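Local coordinates for protein guanylate kinase (Coxiella burnetii, PDB 3TR0) that catalyses the ATP-dependent phosphorylation of GMP to GDP, a step probably needed to recycle GMP and, indirectly, cyclic GMP, at residues P44-P47 with G48-E51; E86-W89 with V90-L94; P126-I129 with E130-R133. All blocks are in the same frame, centred on the assembly; numbering follows the deposited sequence.

In the fold
All three are local contacts within one guanylate kinase domain. Interaction 1 lies at the surface, in the loop between strands 40-41 and 56-57 of the mixed sheet. Interactions 2 and 3 are partly buried: interaction 2 spans most of helix 87-95, interaction 3 the start of helix 129-137. Both helices are capped by a side chain, Glu86 in one and Ser128 in the other. Interaction 2 adds a salt bridge and an aromatic face, whereas interaction 3 relies on proline and aliphatic packing. Interaction 1 is mostly polar and also holds a sulfate. The centres of interactions 2 and 3 are about 34 Å apart, on opposite sides of the chain's centre.

Interaction 1: P44-P47 with G48-E51; sequences PKRP and GDQE. With SO4 (sulfate ion), chain C.
The backbone folds back in a type II beta turn from Arg46 to Asp49, closed by a hydrogen bond from Asp49 N to Arg46 O of 3.0 Å. The turn lies in the loop between strands 40-41 and 56-57 of the guanylate kinase fold. Gly48, third in the turn, has a positive phi of 105°, as is characteristic of type II turns.

The carboxylate of Asp49 adds a second bond across the turn. Arg46 N donates to Asp49 OD2 at 2.8 Å, arriving from above the carboxylate plane. The same oxygen makes a salt bridge with Arg43, which links the turn to a residue of the GMP pocket. The side chains of Arg46 and Asp49 lie side by side and point the same way, but their charged ends do not meet. The Arg46 chain bends at chi2 (-66°) and carries its guanidinium away from the turn to a salt bridge with Asp142.

Lys45 runs past Asp49 in the opposite direction. Its CG packs on Asp49 CB at 3.8 Å. Further along the chain, Lys45 CE passes 3.3 Å from Asp49 O. CG is anti to the backbone N (chi1 -173°) and the rest of the chain is extended, which carries the ammonium group across to the 48-51 side. There it meets a sulfate ion, probably from the crystallisation liquor. The Glu51 carboxylate turns elsewhere, and its OE1 accepts from Phe57 N on strand 56-57. One sulfate oxygen is gripped from both segments: O4 accepts from Lys45 NZ at 2.7 Å and from Glu51 N at 3.1 Å.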
loop_
_atom_site.group_PDB
_atom_site.type_symbol
_atom_site.label_atom_id
_atom_site.label_comp_id
_atom_site.label_asym_id
_atom_site.label_seq_id
_atom_site.Cartn_x
_atom_site.Cartn_y
_atom_site.Cartn_z
ATOM N N PRO A 44 12.492 21.495 -26.325
ATOM C CA PRO A 44 12.192 22.918 -26.512
ATOM C C PRO A 44 10.982 23.369 -25.698
ATOM O O PRO A 44 9.980 22.657 -25.622
ATOM C CB PRO A 44 11.907 23.024 -28.016
ATOM C CG PRO A 44 11.572 21.631 -28.447
ATOM C CD PRO A 44 12.399 20.735 -27.581
ATOM N N LYS A 45 11.088 24.542 -25.085
ATOM C CA LYS A 45 9.981 25.113 -24.331
ATOM C C LYS A 45 8.813 25.396 -25.269
ATOM O O LYS A 45 8.974 26.074 -26.281
ATOM C CB LYS A 45 10.429 26.397 -23.632
ATOM C CG LYS A 45 9.405 26.992 -22.687
ATOM C CD LYS A 45 9.990 28.195 -21.967
ATOM C CE LYS A 45 8.951 28.896 -21.115
ATOM N NZ LYS A 45 9.528 30.097 -20.454
ATOM N N ARG A 46 7.642 24.861 -24.936
ATOM C CA ARG A 46 6.462 25.000 -25.784
ATOM C C ARG A 46 5.600 26.171 -25.332
ATOM O O ARG A 46 5.692 26.607 -24.186
ATOM C CB ARG A 46 5.628 23.715 -25.748
ATOM C CG ARG A 46 6.387 22.450 -26.116
ATOM C CD ARG A 46 6.831 22.461 -27.570
ATOM N NE ARG A 46 7.534 21.233 -27.930
ATOM C CZ ARG A 46 6.946 20.163 -28.456
ATOM N NH1 ARG A 46 5.641 20.169 -28.689
ATOM N NH2 ARG A 46 7.663 19.088 -28.752
ATOM N N PRO A 47 4.758 26.693 -26.238
ATOM C CA PRO A 47 3.777 27.698 -25.822
ATOM C C PRO A 47 2.918 27.134 -24.697
ATOM O O PRO A 47 2.394 26.026 -24.820
ATOM C CB PRO A 47 2.934 27.900 -27.083
ATOM C CG PRO A 47 3.856 27.558 -28.202
ATOM C CD PRO A 47 4.717 26.442 -27.689
ATOM N N GLY A 48 2.793 27.881 -23.606
ATOM C CA GLY A 48 2.047 27.414 -22.453
ATOM C C GLY A 48 2.952 26.979 -21.316
ATOM O O GLY A 48 2.577 27.074 -20.148
ATOM N N ASP A 49 4.148 26.503 -21.657
ATOM C CA ASP A 49 5.111 26.060 -20.651
ATOM C C ASP A 49 5.631 27.225 -19.819
ATOM O O ASP A 49 5.813 28.332 -20.327
ATOM C CB ASP A 49 6.289 25.332 -21.306
ATOM C CG ASP A 49 5.915 23.957 -21.825
ATOM O OD1 ASP A 49 4.900 23.400 -21.360
ATOM O OD2 ASP A 49 6.645 23.430 -22.689
ATOM N N GLN A 50 5.878 26.965 -18.539
ATOM C CA GLN A 50 6.419 27.973 -17.639
ATOM C C GLN A 50 7.708 27.493 -16.978
ATOM O O GLN A 50 7.743 26.426 -16.364
ATOM C CB GLN A 50 5.396 28.341 -16.564
ATOM C CG GLN A 50 4.137 29.003 -17.091
ATOM C CD GLN A 50 3.164 29.349 -15.981
ATOM O OE1 GLN A 50 3.405 30.262 -15.190
ATOM N NE2 GLN A 50 2.061 28.613 -15.909
ATOM N N GLU A 51 8.766 28.287 -17.107
ATOM C CA GLU A 51 10.043 27.971 -16.477
ATOM C C GLU A 51 9.876 27.762 -14.972
ATOM O O GLU A 51 9.281 28.592 -14.285
ATOM C CB GLU A 51 11.053 29.087 -16.740
ATOM C CG GLU A 51 12.311 29.005 -15.891
ATOM C CD GLU A 51 13.229 27.872 -16.305
ATOM O OE1 GLU A 51 13.022 27.299 -17.396
ATOM O OE2 GLU A 51 14.161 27.554 -15.537
HETATM S S SO4 C . 7.579 31.944 -18.157
HETATM O O1 SO4 C . 7.019 32.072 -16.815
HETATM O O2 SO4 C . 6.635 31.228 -19.011
HETATM O O3 SO4 C . 7.815 33.271 -18.712
HETATM O O4 SO4 C . 8.839 31.210 -18.098
#

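Interaction 2: E86-W89 with V90-L94; sequences EKDW and VLRQL
Trp89 O takes two bonds from Gln93, one helical turn on. The backbone Gln93 N donates to it at 3.2 Å, and the side-chain Gln93 NE2 adds a weak bond at 3.4 Å. The bend of the glutamine chain at chi2 (-49°) brings the amide back to this oxygen and lays it over one face of the indole, the two planes 24° apart. Gln93 CG sits 3.4 Å from the centroid of the Trp89 six-membered ring, almost on its normal, in a CH-pi contact. At the ring edge, Val90 CG2 packs in plane, 3.8 Å from Trp89 CE3. Trp89 and Gln93 also touch Lys35 and Val100, so this side of the helix packs against strands 34-36 and 99-103.

Asp88 OD2 and Arg92 NH1 form a salt bridge of 2.6 Å, weak as a hydrogen bond. The oxygen lies at the edge of the guanidinium, near its plane, while the carboxylate is turned 52° from that plane. The guanidinium passes over Trp89 CA, about perpendicular to the indole plane. Water 1 also meets its edge, accepting from Arg92 NH1 and donating weakly to Glu86 OE1.

Glu86 is the N-cap. Its OE1 accepts from Trp89 N at 2.9 Å and its OE2 from Asp88 N at 3.0 Å. This is a short helix with a glutamate N-cap and an i to i+4 salt bridge, following strand 81-86.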
loop_
_atom_site.group_PDB
_atom_site.type_symbol
_atom_site.label_atom_id
_atom_site.label_comp_id
_atom_site.label_asym_id
_atom_site.label_seq_id
_atom_site.Cartn_x
_atom_site.Cartn_y
_atom_site.Cartn_z
ATOM N N GLU A 86 17.398 16.668 -10.970
ATOM C CA GLU A 86 18.473 17.298 -10.212
ATOM C C GLU A 86 18.543 16.659 -8.826
ATOM O O GLU A 86 17.542 16.583 -8.106
ATOM C CB GLU A 86 18.262 18.811 -10.132
ATOM C CG GLU A 86 19.501 19.608 -9.727
ATOM C CD GLU A 86 19.653 19.713 -8.229
ATOM O OE1 GLU A 86 18.633 19.942 -7.547
ATOM O OE2 GLU A 86 20.787 19.562 -7.728
ATOM N N LYS A 87 19.729 16.181 -8.467
ATOM C CA LYS A 87 19.900 15.351 -7.279
ATOM C C LYS A 87 19.719 16.097 -5.958
ATOM O O LYS A 87 19.081 15.595 -5.035
ATOM C CB LYS A 87 21.278 14.687 -7.292
ATOM C CG LYS A 87 21.525 13.782 -6.096
ATOM C CD LYS A 87 22.992 13.426 -5.960
ATOM C CE LYS A 87 23.836 14.669 -5.739
ATOM N NZ LYS A 87 25.282 14.345 -5.584
ATOM N N ASP A 88 20.297 17.288 -5.860
ATOM C CA ASP A 88 20.344 17.977 -4.577
ATOM C C ASP A 88 18.965 18.380 -4.064
ATOM O O ASP A 88 18.681 18.268 -2.869
ATOM C CB ASP A 88 21.275 19.189 -4.635
ATOM C CG ASP A 88 21.738 19.623 -3.264
ATOM O OD1 ASP A 88 22.448 18.835 -2.602
ATOM O OD2 ASP A 88 21.388 20.741 -2.841
ATOM N N TRP A 89 18.103 18.846 -4.959
ATOM C CA TRP A 89 16.773 19.264 -4.538
ATOM C C TRP A 89 16.014 18.101 -3.910
ATOM O O TRP A 89 15.353 18.260 -2.889
ATOM C CB TRP A 89 15.978 19.831 -5.710
ATOM C CG TRP A 89 14.599 20.255 -5.318
ATOM C CD1 TRP A 89 14.210 21.495 -4.905
ATOM C CD2 TRP A 89 13.426 19.434 -5.285
ATOM N NE1 TRP A 89 12.865 21.500 -4.624
ATOM C CE2 TRP A 89 12.360 20.247 -4.851
ATOM C CE3 TRP A 89 13.172 18.092 -5.587
ATOM C CZ2 TRP A 89 11.059 19.766 -4.718
ATOM C CZ3 TRP A 89 11.878 17.614 -5.448
ATOM C CH2 TRP A 89 10.840 18.448 -5.017
ATOM N N VAL A 90 16.120 16.931 -4.525
ATOM C CA VAL A 90 15.430 15.744 -4.030
ATOM C C VAL A 90 15.917 15.376 -2.627
ATOM O O VAL A 90 15.118 15.146 -1.719
ATOM C CB VAL A 90 15.632 14.549 -4.977
ATOM C CG1 VAL A 90 15.115 13.270 -4.340
ATOM C CG2 VAL A 90 14.932 14.800 -6.309
ATOM N N LEU A 91 17.231 15.340 -2.449
ATOM C CA LEU A 91 17.797 14.973 -1.157
ATOM C C LEU A 91 17.447 15.979 -0.060
ATOM O O LEU A 91 17.259 15.599 1.090
ATOM C CB LEU A 91 19.309 14.766 -1.259
ATOM C CG LEU A 91 19.733 13.665 -2.232
ATOM C CD1 LEU A 91 21.238 13.440 -2.169
ATOM C CD2 LEU A 91 18.979 12.369 -1.936
ATOM N N ARG A 92 17.362 17.261 -0.410
ATOM C CA ARG A 92 16.914 18.265 0.553
ATOM C C ARG A 92 15.494 17.983 1.046
ATOM O O ARG A 92 15.204 18.113 2.241
ATOM C CB ARG A 92 16.997 19.674 -0.031
ATOM C CG ARG A 92 18.412 20.162 -0.254
ATOM C CD ARG A 92 18.479 21.684 -0.271
ATOM N NE ARG A 92 17.597 22.292 -1.267
ATOM C CZ ARG A 92 17.903 22.435 -2.552
ATOM N NH1 ARG A 92 19.065 21.997 -3.013
ATOM N NH2 ARG A 92 17.044 23.009 -3.383
ATOM N N GLN A 93 14.616 17.597 0.124
ATOM C CA GLN A 93 13.232 17.272 0.462
ATOM C C GLN A 93 13.152 16.062 1.381
ATOM O O GLN A 93 12.431 16.078 2.381
ATOM C CB GLN A 93 12.410 17.005 -0.803
ATOM C CG GLN A 93 12.472 18.119 -1.827
ATOM C CD GLN A 93 12.212 19.485 -1.224
ATOM O OE1 GLN A 93 11.263 19.671 -0.466
ATOM N NE2 GLN A 93 13.064 20.450 -1.557
ATOM N N LEU A 94 13.887 15.011 1.034
ATOM C CA LEU A 94 13.915 13.805 1.862
ATOM C C LEU A 94 14.417 14.126 3.267
ATOM O O LEU A 94 13.865 13.646 4.262
ATOM C CB LEU A 94 14.797 12.737 1.218
ATOM C CG LEU A 94 14.294 12.183 -0.116
ATOM C CD1 LEU A 94 15.274 11.160 -0.672
ATOM C CD2 LEU A 94 12.903 11.576 0.039
HETATM O O HOH W 1 20.097 22.088 -6.024
#

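Interaction 3: P126-I129 with E130-R133; sequences PPSI and EALR
Pro126 and Leu132 meet at a slant, with the proline ring lying against the branched end of the leucine. Pro126 CB is 3.7 Å from Leu132 CD2, and Pro126 CG is nearly as close to the same methyl. Leu132 CG is anti to its carbonyl carbon (chi1 -60°), which turns the branch back toward the proline. Both residues also touch Pro15, and Leu132 reaches Ala18; these two belong to the predicted ATP-binding loop.

Pro127 CG and CD meet the methyl of Ala131, with Pro127 CD 3.9 Å from Ala131 CB. The two prolines thus pack on successive residues of the helix. Ile129 CD1 approaches Leu132 CD1 more loosely, at 4.3 Å. Ile129 also packs on Met158 of helix 147-158 and on Leu205 of the second subunit, so it takes part in the contact between the two chains.

Ser128 supplies the polar part. Its chi1 of 67° keeps OG close over its own backbone and turns it to the first turn of the helix. There it accepts from Ala131 N at 3.1 Å, with an N-H...O angle of 142°. Ser128 O takes a second, weak bond from the same amide. This is a serine N-cap, here at the junction between strand 120-125 and helix 129-137, beside the loop predicted to bind ATP in this P-loop kinase.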
loop_
_atom_site.group_PDB
_atom_site.type_symbol
_atom_site.label_atom_id
_atom_site.label_comp_id
_atom_site.label_asym_id
_atom_site.label_seq_id
_atom_site.Cartn_x
_atom_site.Cartn_y
_atom_site.Cartn_z
ATOM N N PRO A 126 -3.535 4.052 -19.810
ATOM C CA PRO A 126 -4.721 4.643 -20.427
ATOM C C PRO A 126 -5.787 3.563 -20.540
ATOM O O PRO A 126 -5.444 2.386 -20.483
ATOM C CB PRO A 126 -4.222 5.034 -21.823
ATOM C CG PRO A 126 -3.182 4.010 -22.131
ATOM C CD PRO A 126 -2.508 3.697 -20.804
ATOM N N PRO A 127 -7.063 3.953 -20.683
ATOM C CA PRO A 127 -8.134 2.964 -20.836
ATOM C C PRO A 127 -8.155 2.367 -22.246
ATOM O O PRO A 127 -8.837 1.370 -22.495
ATOM C CB PRO A 127 -9.400 3.780 -20.562
ATOM C CG PRO A 127 -9.032 5.174 -20.941
ATOM C CD PRO A 127 -7.582 5.328 -20.583
ATOM N N SER A 128 -7.396 2.973 -23.152
ATOM C CA SER A 128 -7.275 2.474 -24.518
ATOM C C SER A 128 -6.160 3.214 -25.245
ATOM O O SER A 128 -5.744 4.292 -24.823
ATOM C CB SER A 128 -8.592 2.652 -25.273
ATOM O OG SER A 128 -8.874 4.026 -25.479
ATOM N N ILE A 129 -5.677 2.633 -26.339
ATOM C CA ILE A 129 -4.690 3.307 -27.170
ATOM C C ILE A 129 -5.300 4.569 -27.768
ATOM O O ILE A 129 -4.628 5.585 -27.916
ATOM C CB ILE A 129 -4.179 2.406 -28.309
ATOM C CG1 ILE A 129 -3.298 1.288 -27.754
ATOM C CG2 ILE A 129 -3.393 3.225 -29.321
ATOM C CD1 ILE A 129 -1.998 1.780 -27.157
ATOM N N GLU A 130 -6.584 4.497 -28.103
ATOM C CA GLU A 130 -7.268 5.633 -28.707
ATOM C C GLU A 130 -7.334 6.829 -27.753
ATOM O O GLU A 130 -7.321 7.980 -28.187
ATOM C CB GLU A 130 -8.661 5.224 -29.194
ATOM C CG GLU A 130 -8.617 4.200 -30.326
ATOM C CD GLU A 130 -9.994 3.773 -30.802
ATOM O OE1 GLU A 130 -10.991 4.087 -30.119
ATOM O OE2 GLU A 130 -10.078 3.123 -31.866
ATOM N N ALA A 131 -7.385 6.550 -26.454
ATOM C CA ALA A 131 -7.378 7.608 -25.445
ATOM C C ALA A 131 -6.102 8.439 -25.521
ATOM O O ALA A 131 -6.136 9.662 -25.369
ATOM C CB ALA A 131 -7.551 7.017 -24.053
ATOM N N LEU A 132 -4.976 7.775 -25.758
ATOM C CA LEU A 132 -3.704 8.472 -25.912
ATOM C C LEU A 132 -3.722 9.390 -27.129
ATOM O O LEU A 132 -3.340 10.556 -27.045
ATOM C CB LEU A 132 -2.554 7.473 -26.051
ATOM C CG LEU A 132 -2.311 6.504 -24.898
ATOM C CD1 LEU A 132 -1.213 5.531 -25.279
ATOM C CD2 LEU A 132 -1.948 7.266 -23.628
ATOM N N ARG A 133 -4.156 8.854 -28.265
ATOM C CA ARG A 133 -4.190 9.628 -29.499
ATOM C C ARG A 133 -5.106 10.838 -29.346
ATOM O O ARG A 133 -4.758 11.947 -29.746
ATOM C CB ARG A 133 -4.647 8.759 -30.673
ATOM C CG ARG A 133 -4.584 9.462 -32.019
ATOM C CD ARG A 133 -5.113 8.579 -33.141
ATOM N NE ARG A 133 -4.293 7.388 -33.355
ATOM C CZ ARG A 133 -3.223 7.349 -34.143
ATOM N NH1 ARG A 133 -2.832 8.440 -34.789
ATOM N NH2 ARG A 133 -2.541 6.221 -34.281
#